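Local coordinates for sensory box/GGDEF family protein (Vibrio cholerae serotype O1, PDB 6EIB), which condenses two molecules of GTP into the second messenger c-di-GMP, releasing diphosphate, and takes part in biofilm formation, at residues L7-A20 / F73-E87. Sequence-based numbering, arbitrary orientation.
With SO4 (sulfate ion), chain H; EDO (1,2-ethanediol), chain L.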
ATOM      1  N   LEU A   7      -6.358  12.659   1.151  1.00 55.74           N
ATOM      2  CA  LEU A   7      -5.379  11.979   1.986  1.00 50.23           C
ATOM      3  C   LEU A   7      -4.461  11.066   1.174  1.00 44.60           C
ATOM      4  O   LEU A   7      -3.373  10.717   1.641  1.00 42.89           O
ATOM      5  CB  LEU A   7      -6.079  11.166   3.078  1.00 50.71           C
ATOM      6  CG  LEU A   7      -6.905  11.975   4.091  1.00 52.79           C
ATOM      7  CD1 LEU A   7      -7.713  11.047   4.986  1.00 53.15           C
ATOM      8  CD2 LEU A   7      -6.008  12.901   4.915  1.00 53.04           C
ATOM      9  N   CYS A   8      -4.856  10.712  -0.050  1.00 40.87           N
ATOM     10  CA  CYS A   8      -4.011   9.822  -0.841  1.00 37.62           C
ATOM     11  C   CYS A   8      -3.476  10.526  -2.092  1.00 37.04           C
ATOM     12  O   CYS A   8      -3.176   9.876  -3.102  1.00 35.23           O
ATOM     13  CB  CYS A   8      -4.767   8.537  -1.228  1.00 37.09           C
ATOM     14  SG  CYS A   8      -5.020   7.334   0.141  1.00 38.03           S
ATOM     15  N   ASN A   9      -3.304  11.843  -1.989  1.00 37.84           N
ATOM     16  CA  ASN A   9      -2.793  12.649  -3.092  1.00 36.83           C
ATOM     17  C   ASN A   9      -1.391  12.181  -3.456  1.00 33.00           C
ATOM     18  O   ASN A   9      -0.555  12.006  -2.571  1.00 30.02           O
ATOM     19  CB  ASN A   9      -2.781  14.137  -2.719  1.00 37.51           C
ATOM     20  CG  ASN A   9      -2.291  15.027  -3.853  1.00 37.46           C
ATOM     21  OD1 ASN A   9      -1.118  15.432  -3.896  1.00 35.98           O
ATOM     22  ND2 ASN A   9      -3.196  15.347  -4.776  1.00 37.75           N
ATOM     23  N   ARG A  10      -1.166  11.903  -4.742  1.00 30.81           N
ATOM     24  CA  ARG A  10       0.131  11.371  -5.179  1.00 28.40           C
ATOM     25  C   ARG A  10       1.266  12.369  -4.995  1.00 25.63           C
ATOM     26  O   ARG A  10       2.361  12.027  -4.524  1.00 24.71           O
ATOM     27  CB  ARG A  10       0.060  10.945  -6.657  1.00 30.22           C
ATOM     28  CG  ARG A  10       1.370  10.423  -7.213  1.00 28.94           C
ATOM     29  CD  ARG A  10       1.121   9.790  -8.585  1.00 28.89           C
ATOM     30  NE  ARG A  10       0.360  10.693  -9.442  1.00 31.22           N
ATOM     31  CZ  ARG A  10       0.877  11.738 -10.089  1.00 33.61           C
ATOM     32  NH1 ARG A  10       2.171  12.032  -9.978  1.00 34.52           N
ATOM     33  NH2 ARG A  10       0.097  12.507 -10.832  1.00 35.19           N
ATOM     34  N   ARG A  11       1.026  13.599  -5.408  1.00 25.60           N
ATOM     35  CA  ARG A  11       2.015  14.649  -5.253  1.00 29.44           C
ATOM     36  C   ARG A  11       2.483  14.829  -3.801  1.00 31.26           C
ATOM     37  O   ARG A  11       3.685  14.940  -3.537  1.00 31.55           O
ATOM     38  CB  ARG A  11       1.439  15.957  -5.796  1.00 31.51           C
ATOM     39  CG  ARG A  11       2.357  17.104  -5.688  1.00 34.38           C
ATOM     40  CD  ARG A  11       1.707  18.370  -6.236  1.00 39.06           C
ATOM     41  NE  ARG A  11       2.722  19.221  -6.833  1.00 42.45           N
ATOM     42  CZ  ARG A  11       2.648  19.768  -8.041  1.00 45.82           C
ATOM     43  NH1 ARG A  11       1.575  19.584  -8.804  1.00 46.66           N
ATOM     44  NH2 ARG A  11       3.645  20.532  -8.469  1.00 47.70           N
ATOM     45  N   LYS A  12       1.534  14.887  -2.869  1.00 31.45           N
ATOM     46  CA  LYS A  12       1.862  15.105  -1.451  1.00 31.86           C
ATOM     47  C   LYS A  12       2.605  13.905  -0.887  1.00 28.33           C
ATOM     48  O   LYS A  12       3.453  14.028   0.008  1.00 27.82           O
ATOM     49  CB  LYS A  12       0.593  15.314  -0.637  1.00 34.53           C
ATOM     50  CG  LYS A  12       0.046  16.697  -0.638  1.00 40.49           C
ATOM     51  CD  LYS A  12      -1.460  16.599  -0.404  1.00 44.01           C
ATOM     52  CE  LYS A  12      -2.181  17.900  -0.751  1.00 48.98           C
ATOM     53  NZ  LYS A  12      -3.662  17.720  -0.587  1.00 51.48           N
ATOM     54  N   LEU A  13       2.226  12.726  -1.380  1.00 25.85           N
ATOM     55  CA  LEU A  13       2.826  11.492  -0.904  1.00 25.05           C
ATOM     56  C   LEU A  13       4.323  11.502  -1.145  1.00 25.20           C
ATOM     57  O   LEU A  13       5.116  11.219  -0.222  1.00 26.52           O
ATOM     58  CB  LEU A  13       2.179  10.258  -1.578  1.00 25.26           C
ATOM     59  CG  LEU A  13       2.679   8.873  -1.102  1.00 23.99           C
ATOM     60  CD1 LEU A  13       3.992   8.461  -1.716  1.00 23.53           C
ATOM     61  CD2 LEU A  13       2.795   8.829   0.461  1.00 28.46           C
ATOM     62  N   TRP A  14       4.727  11.763  -2.388  1.00 23.22           N
ATOM     63  CA  TRP A  14       6.145  11.663  -2.677  1.00 21.41           C
ATOM     64  C   TRP A  14       6.937  12.666  -1.848  1.00 21.82           C
ATOM     65  O   TRP A  14       8.013  12.350  -1.339  1.00 18.90           O
ATOM     66  CB  TRP A  14       6.433  11.871  -4.155  1.00 21.41           C
ATOM     67  CG  TRP A  14       5.890  10.807  -5.088  1.00 20.10           C
ATOM     68  CD1 TRP A  14       5.077  11.024  -6.175  1.00 20.60           C
ATOM     69  CD2 TRP A  14       6.131   9.386  -5.043  1.00 20.47           C
ATOM     70  NE1 TRP A  14       4.802   9.830  -6.808  1.00 21.07           N
ATOM     71  CE2 TRP A  14       5.447   8.813  -6.151  1.00 19.72           C
ATOM     72  CE3 TRP A  14       6.867   8.544  -4.197  1.00 20.92           C
ATOM     73  CZ2 TRP A  14       5.464   7.449  -6.416  1.00 19.23           C
ATOM     74  CZ3 TRP A  14       6.877   7.162  -4.474  1.00 20.87           C
ATOM     75  CH2 TRP A  14       6.193   6.641  -5.578  1.00 20.19           C
ATOM     76  N   ALA A  15       6.415  13.875  -1.727  1.00 23.18           N
ATOM     77  CA  ALA A  15       7.089  14.907  -0.916  1.00 25.79           C
ATOM     78  C   ALA A  15       7.124  14.518   0.559  1.00 26.06           C
ATOM     79  O   ALA A  15       8.143  14.697   1.208  1.00 26.29           O
ATOM     80  CB  ALA A  15       6.414  16.275  -1.086  1.00 26.96           C
ATOM     81  N   ASP A  16       6.016  14.011   1.106  1.00 27.47           N
ATOM     82  CA  ASP A  16       6.024  13.575   2.503  1.00 27.69           C
ATOM     83  C   ASP A  16       7.004  12.410   2.684  1.00 24.70           C
ATOM     84  O   ASP A  16       7.747  12.340   3.673  1.00 24.34           O
ATOM     85  CB  ASP A  16       4.611  13.173   2.964  1.00 30.41           C
ATOM     86  CG  ASP A  16       3.705  14.381   3.210  1.00 34.29           C
ATOM     87  OD1 ASP A  16       4.247  15.475   3.450  1.00 37.06           O
ATOM     88  OD2 ASP A  16       2.467  14.238   3.162  1.00 34.73           O
ATOM     89  N   PHE A  17       7.024  11.510   1.716  1.00 20.54           N
ATOM     90  CA  PHE A  17       7.918  10.355   1.762  1.00 20.97           C
ATOM     91  C   PHE A  17       9.393  10.812   1.761  1.00 21.78           C
ATOM     92  O   PHE A  17      10.212  10.303   2.536  1.00 23.13           O
ATOM     93  CB  PHE A  17       7.627   9.446   0.556  1.00 21.70           C
ATOM     94  CG  PHE A  17       8.215   8.074   0.658  1.00 20.77           C
ATOM     95  CD1 PHE A  17       8.912   7.675   1.784  1.00 20.31           C
ATOM     96  CD2 PHE A  17       8.055   7.170  -0.400  1.00 20.40           C
ATOM     97  CE1 PHE A  17       9.464   6.394   1.863  1.00 20.43           C
ATOM     98  CE2 PHE A  17       8.585   5.887  -0.344  1.00 18.93           C
ATOM     99  CZ  PHE A  17       9.297   5.492   0.766  1.00 20.32           C
ATOM    100  N   ARG A  18       9.742  11.748   0.883  1.00 20.70           N
ATOM    101  CA  ARG A  18      11.112  12.290   0.871  1.00 20.20           C
ATOM    102  C   ARG A  18      11.486  12.998   2.191  1.00 21.49           C
ATOM    103  O   ARG A  18      12.631  12.919   2.635  1.00 22.22           O
ATOM    104  CB  ARG A  18      11.323  13.262  -0.291  1.00 20.79           C
ATOM    105  CG  ARG A  18      11.409  12.543  -1.652  1.00 19.71           C
ATOM    106  CD  ARG A  18      11.911  13.423  -2.824  1.00 21.20           C
ATOM    107  NE  ARG A  18      12.037  12.533  -3.987  1.00 20.66           N
ATOM    108  CZ  ARG A  18      13.075  11.732  -4.199  1.00 20.59           C
ATOM    109  NH1 ARG A  18      14.104  11.742  -3.355  1.00 18.80           N
ATOM    110  NH2 ARG A  18      13.081  10.916  -5.260  1.00 21.63           N
ATOM    111  N   ALA A  19      10.556  13.732   2.778  1.00 21.26           N
ATOM    112  CA  ALA A  19      10.892  14.416   4.041  1.00 23.99           C
ATOM    113  C   ALA A  19      11.059  13.368   5.146  1.00 25.63           C
ATOM    114  O   ALA A  19      11.939  13.484   6.012  1.00 28.47           O
ATOM    115  CB  ALA A  19       9.844  15.429   4.386  1.00 24.33           C
ATOM    116  N   ALA A  20      10.205  12.348   5.109  1.00 24.59           N
ATOM    117  CA  ALA A  20      10.267  11.227   6.060  1.00 24.04           C
ATOM    118  C   ALA A  20      11.569  10.437   5.976  1.00 24.03           C
ATOM    119  O   ALA A  20      12.125  10.040   6.996  1.00 25.83           O
ATOM    120  CB  ALA A  20       9.074  10.272   5.833  1.00 23.78           C
ATOM    121  N   PHE A  73       1.366   8.024   5.862  1.00 29.27           N
ATOM    122  CA  PHE A  73       1.092   8.772   4.650  1.00 27.44           C
ATOM    123  C   PHE A  73       0.544   7.798   3.628  1.00 24.38           C
ATOM    124  O   PHE A  73       0.970   6.655   3.637  1.00 21.41           O
ATOM    125  CB  PHE A  73       2.351   9.434   4.082  1.00 24.64           C
ATOM    126  CG  PHE A  73       3.091  10.291   5.068  1.00 26.32           C
ATOM    127  CD1 PHE A  73       2.556  11.505   5.489  1.00 28.13           C
ATOM    128  CD2 PHE A  73       4.328   9.900   5.549  1.00 26.86           C
ATOM    129  CE1 PHE A  73       3.263  12.332   6.395  1.00 30.36           C
ATOM    130  CE2 PHE A  73       5.042  10.720   6.458  1.00 29.42           C
ATOM    131  CZ  PHE A  73       4.508  11.916   6.876  1.00 30.24           C
ATOM    132  N   CYS A  74      -0.382   8.251   2.783  1.00 25.23           N
ATOM    133  CA  CYS A  74      -0.956   7.408   1.734  1.00 25.37           C
ATOM    134  C   CYS A  74      -0.876   8.082   0.389  1.00 26.46           C
ATOM    135  O   CYS A  74      -1.012   9.300   0.296  1.00 28.50           O
ATOM    136  CB  CYS A  74      -2.427   7.086   2.059  1.00 28.11           C
ATOM    137  SG  CYS A  74      -3.335   6.272   0.644  1.00 42.11           S
ATOM    138  N   GLY A  75      -0.698   7.298  -0.679  1.00 25.52           N
ATOM    139  CA  GLY A  75      -0.730   7.882  -2.003  1.00 23.82           C
ATOM    140  C   GLY A  75      -1.255   6.870  -3.012  1.00 21.58           C
ATOM    141  O   GLY A  75      -0.913   5.693  -2.986  1.00 17.64           O
ATOM    142  N   ARG A  76      -2.127   7.334  -3.877  1.00 23.01           N
ATOM    143  CA  ARG A  76      -2.501   6.513  -5.010  1.00 25.08           C
ATOM    144  C   ARG A  76      -1.482   6.780  -6.084  1.00 23.18           C
ATOM    145  O   ARG A  76      -1.574   7.799  -6.745  1.00 24.61           O
ATOM    146  CB  ARG A  76      -3.897   6.865  -5.484  1.00 28.64           C
ATOM    147  CG  ARG A  76      -4.449   5.925  -6.557  1.00 30.92           C
ATOM    148  CD  ARG A  76      -5.660   6.568  -7.192  1.00 33.65           C
ATOM    149  NE  ARG A  76      -6.245   5.711  -8.197  1.00 36.21           N
ATOM    150  CZ  ARG A  76      -7.216   6.098  -9.005  1.00 37.79           C
ATOM    151  NH1 ARG A  76      -7.674   7.342  -8.905  1.00 38.15           N
ATOM    152  NH2 ARG A  76      -7.708   5.245  -9.909  1.00 38.25           N
ATOM    153  N   VAL A  77      -0.541   5.869  -6.301  1.00 23.00           N
ATOM    154  CA  VAL A  77       0.544   6.184  -7.246  1.00 23.94           C
ATOM    155  C   VAL A  77       0.333   5.634  -8.665  1.00 26.26           C
ATOM    156  O   VAL A  77       1.124   5.900  -9.595  1.00 26.86           O
ATOM    157  CB  VAL A  77       1.891   5.686  -6.706  1.00 22.68           C
ATOM    158  CG1 VAL A  77       2.278   6.474  -5.444  1.00 22.29           C
ATOM    159  CG2 VAL A  77       1.838   4.178  -6.425  1.00 20.70           C
ATOM    160  N   GLY A  78      -0.733   4.872  -8.835  1.00 25.29           N
ATOM    161  CA  GLY A  78      -1.109   4.387 -10.149  1.00 26.50           C
ATOM    162  C   GLY A  78      -2.612   4.170 -10.176  1.00 28.24           C
ATOM    163  O   GLY A  78      -3.301   4.365  -9.159  1.00 27.29           O
ATOM    164  N   GLY A  79      -3.109   3.676 -11.304  1.00 28.95           N
ATOM    165  CA  GLY A  79      -4.526   3.421 -11.448  1.00 30.17           C
ATOM    166  C   GLY A  79      -5.093   2.621 -10.289  1.00 29.54           C
ATOM    167  O   GLY A  79      -6.134   3.001  -9.745  1.00 29.73           O
ATOM    168  N   GLU A  80      -4.427   1.529  -9.912  1.00 28.41           N
ATOM    169  CA  GLU A  80      -4.919   0.716  -8.797  1.00 30.40           C
ATOM    170  C   GLU A  80      -3.793   0.355  -7.816  1.00 27.82           C
ATOM    171  O   GLU A  80      -3.871  -0.655  -7.120  1.00 28.10           O
ATOM    172  CB  GLU A  80      -5.609  -0.545  -9.329  1.00 34.52           C
ATOM    173  CG  GLU A  80      -4.661  -1.627  -9.806  1.00 38.00           C
ATOM    174  CD  GLU A  80      -4.594  -1.728 -11.301  1.00 42.53           C
ATOM    175  OE1 GLU A  80      -5.277  -0.943 -12.006  1.00 44.53           O
ATOM    176  OE2 GLU A  80      -3.865  -2.625 -11.768  1.00 44.61           O
ATOM    177  N   GLU A  81      -2.741   1.182  -7.780  1.00 25.00           N
ATOM    178  CA  GLU A  81      -1.601   0.915  -6.917  1.00 22.30           C
ATOM    179  C   GLU A  81      -1.513   2.015  -5.871  1.00 20.28           C
ATOM    180  O   GLU A  81      -1.649   3.192  -6.181  1.00 20.53           O
ATOM    181  CB  GLU A  81      -0.274   0.828  -7.691  1.00 20.56           C
ATOM    182  CG  GLU A  81       0.926   0.368  -6.797  1.00 21.03           C
ATOM    183  CD  GLU A  81       2.294   0.459  -7.521  1.00 22.05           C
ATOM    184  OE1 GLU A  81       2.283   0.265  -8.758  1.00 20.19           O
ATOM    185  OE2 GLU A  81       3.346   0.777  -6.864  1.00 20.98           O
ATOM    186  N   PHE A  82      -1.303   1.604  -4.638  1.00 18.60           N
ATOM    187  CA  PHE A  82      -1.154   2.526  -3.519  1.00 20.51           C
ATOM    188  C   PHE A  82       0.154   2.310  -2.854  1.00 21.07           C
ATOM    189  O   PHE A  82       0.765   1.233  -2.953  1.00 20.95           O
ATOM    190  CB  PHE A  82      -2.272   2.338  -2.469  1.00 22.63           C
ATOM    191  CG  PHE A  82      -3.614   2.784  -2.937  1.00 26.68           C
ATOM    192  CD1 PHE A  82      -4.417   1.944  -3.727  1.00 29.57           C
ATOM    193  CD2 PHE A  82      -4.078   4.049  -2.608  1.00 27.42           C
ATOM    194  CE1 PHE A  82      -5.668   2.374  -4.164  1.00 31.44           C
ATOM    195  CE2 PHE A  82      -5.312   4.485  -3.037  1.00 29.62           C
ATOM    196  CZ  PHE A  82      -6.120   3.645  -3.813  1.00 32.04           C
ATOM    197  N   ILE A  83       0.572   3.338  -2.134  1.00 21.95           N
ATOM    198  CA  ILE A  83       1.720   3.218  -1.293  1.00 21.91           C
ATOM    199  C   ILE A  83       1.344   3.757   0.089  1.00 22.77           C
ATOM    200  O   ILE A  83       0.647   4.767   0.192  1.00 22.98           O
ATOM    201  CB  ILE A  83       2.886   3.979  -1.934  1.00 24.75           C
ATOM    202  CG1 ILE A  83       4.179   3.870  -1.137  1.00 25.19           C
ATOM    203  CG2 ILE A  83       2.534   5.429  -2.018  1.00 27.07           C
ATOM    204  CD1 ILE A  83       5.380   4.455  -1.983  1.00 47.65           C
ATOM    205  N   ILE A  84       1.785   3.059   1.128  1.00 21.56           N
ATOM    206  CA  ILE A  84       1.636   3.539   2.493  1.00 21.80           C
ATOM    207  C   ILE A  84       3.011   3.669   3.110  1.00 21.47           C
ATOM    208  O   ILE A  84       3.807   2.726   3.098  1.00 19.87           O
ATOM    209  CB  ILE A  84       0.769   2.602   3.324  1.00 22.04           C
ATOM    210  CG1 ILE A  84      -0.590   2.438   2.654  1.00 22.91           C
ATOM    211  CG2 ILE A  84       0.565   3.146   4.771  1.00 28.43           C
ATOM    212  CD1 ILE A  84      -1.391   1.310   3.244  1.00 26.80           C
ATOM    213  N   VAL A  85       3.269   4.842   3.677  1.00 21.35           N
ATOM    214  CA  VAL A  85       4.543   5.095   4.316  1.00 21.51           C
ATOM    215  C   VAL A  85       4.350   5.233   5.789  1.00 21.02           C
ATOM    216  O   VAL A  85       3.523   6.045   6.217  1.00 20.85           O
ATOM    217  CB  VAL A  85       5.204   6.375   3.750  1.00 22.80           C
ATOM    218  CG1 VAL A  85       6.491   6.740   4.554  1.00 20.99           C
ATOM    219  CG2 VAL A  85       5.493   6.185   2.245  1.00 20.53           C
ATOM    220  N   LEU A  86       5.087   4.442   6.572  1.00 22.56           N
ATOM    221  CA  LEU A  86       4.880   4.431   8.035  1.00 26.16           C
ATOM    222  C   LEU A  86       6.119   4.919   8.788  1.00 27.08           C
ATOM    223  O   LEU A  86       7.132   4.229   8.828  1.00 25.63           O
ATOM    224  CB  LEU A  86       4.503   3.035   8.534  1.00 28.13           C
ATOM    225  CG  LEU A  86       3.275   2.240   8.067  1.00 32.39           C
ATOM    226  CD1 LEU A  86       3.375   0.809   8.555  1.00 34.03           C
ATOM    227  CD2 LEU A  86       2.012   2.801   8.668  1.00 36.32           C
ATOM    228  N   GLU A  87       6.065   6.121   9.346  1.00 29.45           N
ATOM    229  CA  GLU A  87       7.212   6.618  10.132  1.00 30.09           C
ATOM    230  C   GLU A  87       7.415   5.875  11.445  1.00 29.72           C
ATOM    231  O   GLU A  87       6.459   5.404  12.069  1.00 28.98           O
ATOM    232  CB  GLU A  87       7.081   8.114  10.398  1.00 32.19           C
ATOM    233  CG  GLU A  87       7.201   8.971   9.153  1.00 32.35           C
ATOM    234  CD  GLU A  87       7.405  10.450   9.510  1.00 34.43           C
ATOM    235  OE1 GLU A  87       6.408  11.201   9.461  1.00 35.80           O
ATOM    236  OE2 GLU A  87       8.543  10.862   9.848  1.00 35.39           O
TER
HETATM  237  S   SO4 H 204      -2.901   8.522 -10.506  1.00110.93           S
HETATM  238  O1  SO4 H 204      -4.258   9.058 -10.462  1.00110.91           O
HETATM  239  O2  SO4 H 204      -2.929   7.127 -10.092  1.00111.05           O
HETATM  240  O3  SO4 H 204      -2.364   8.604 -11.864  1.00111.04           O
HETATM  241  O4  SO4 H 204      -2.056   9.284  -9.593  1.00110.85           O
HETATM  242  C1  EDO L 208       5.425  19.692 -10.942  1.00 52.20           C
HETATM  243  O1  EDO L 208       4.475  18.694 -10.553  1.00 50.97           O
HETATM  244  C2  EDO L 208       4.713  20.785 -11.733  1.00 53.77           C
HETATM  245  O2  EDO L 208       3.995  21.645 -10.837  1.00 54.72           O
HETATM  246  O   HOH W   1      -1.108  10.606   3.552  1.00 44.19           O
HETATM  247  O   HOH W   2      -0.855  11.826   0.244  1.00 32.73           O
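Leu13 presses into the hairpin formed by strands 73-76 and 81-87, CD1 turned to strand 81-87 and CD2 mainly to strand 73-76. CD1 meets Ile83 CG2 at 3.4 Å, tighter than usual for two carbons, while CD2 packs on Phe73 CB and the Cys74 backbone. With CG anti to the backbone N (chi1 -177°), the side chain settles over Gly75, where Leu13 CG lies 3.7 Å from Gly75 CA. One turn on, Phe17 lays a ring face on Val85, whose CG2 stands 3.6 Å from the ring centroid in a CH-pi contact; Ile83 CD1 touches both this ring and that of Trp14. Trp14 CZ2 also reaches Val77 CG1 (3.5 Å), and Ile133 of helix 133-148 touches both aromatic residues. At the other flank Asp16 CB sits over a face of the Phe73 ring, and Ala20 CB leans on the aliphatic part of Glu87, whose carboxylate pairs with Arg23.

Ahead of the helix the two segments are covalently joined: Cys8 SG and Cys74 SG form a disulfide (chi3 94°), and Cys8 SG lies obliquely beside the Phe82 ring. Arg76 N donates to Cys8 O (2.9 Å, 166° at the hydrogen), and a water links Leu7 O to Cys74 N. Asn9 caps the helix N-terminus, its OD1 accepting from Lys12 N. Outermost, Arg10 NE donates to O4 of a sulfate (2.8 Å) that probably came from the crystallisation liquor, and Arg76 grips Gly79 O side-on with NE and NH2.

Helix 10-27 thus packs on the edge hairpin of the GGDEF-domain sheet; the GGEEF signature, residues 78-82, runs from the hairpin's turn into strand 81-87 and includes Glu80, the predicted proton acceptor and probable magnesium ligand.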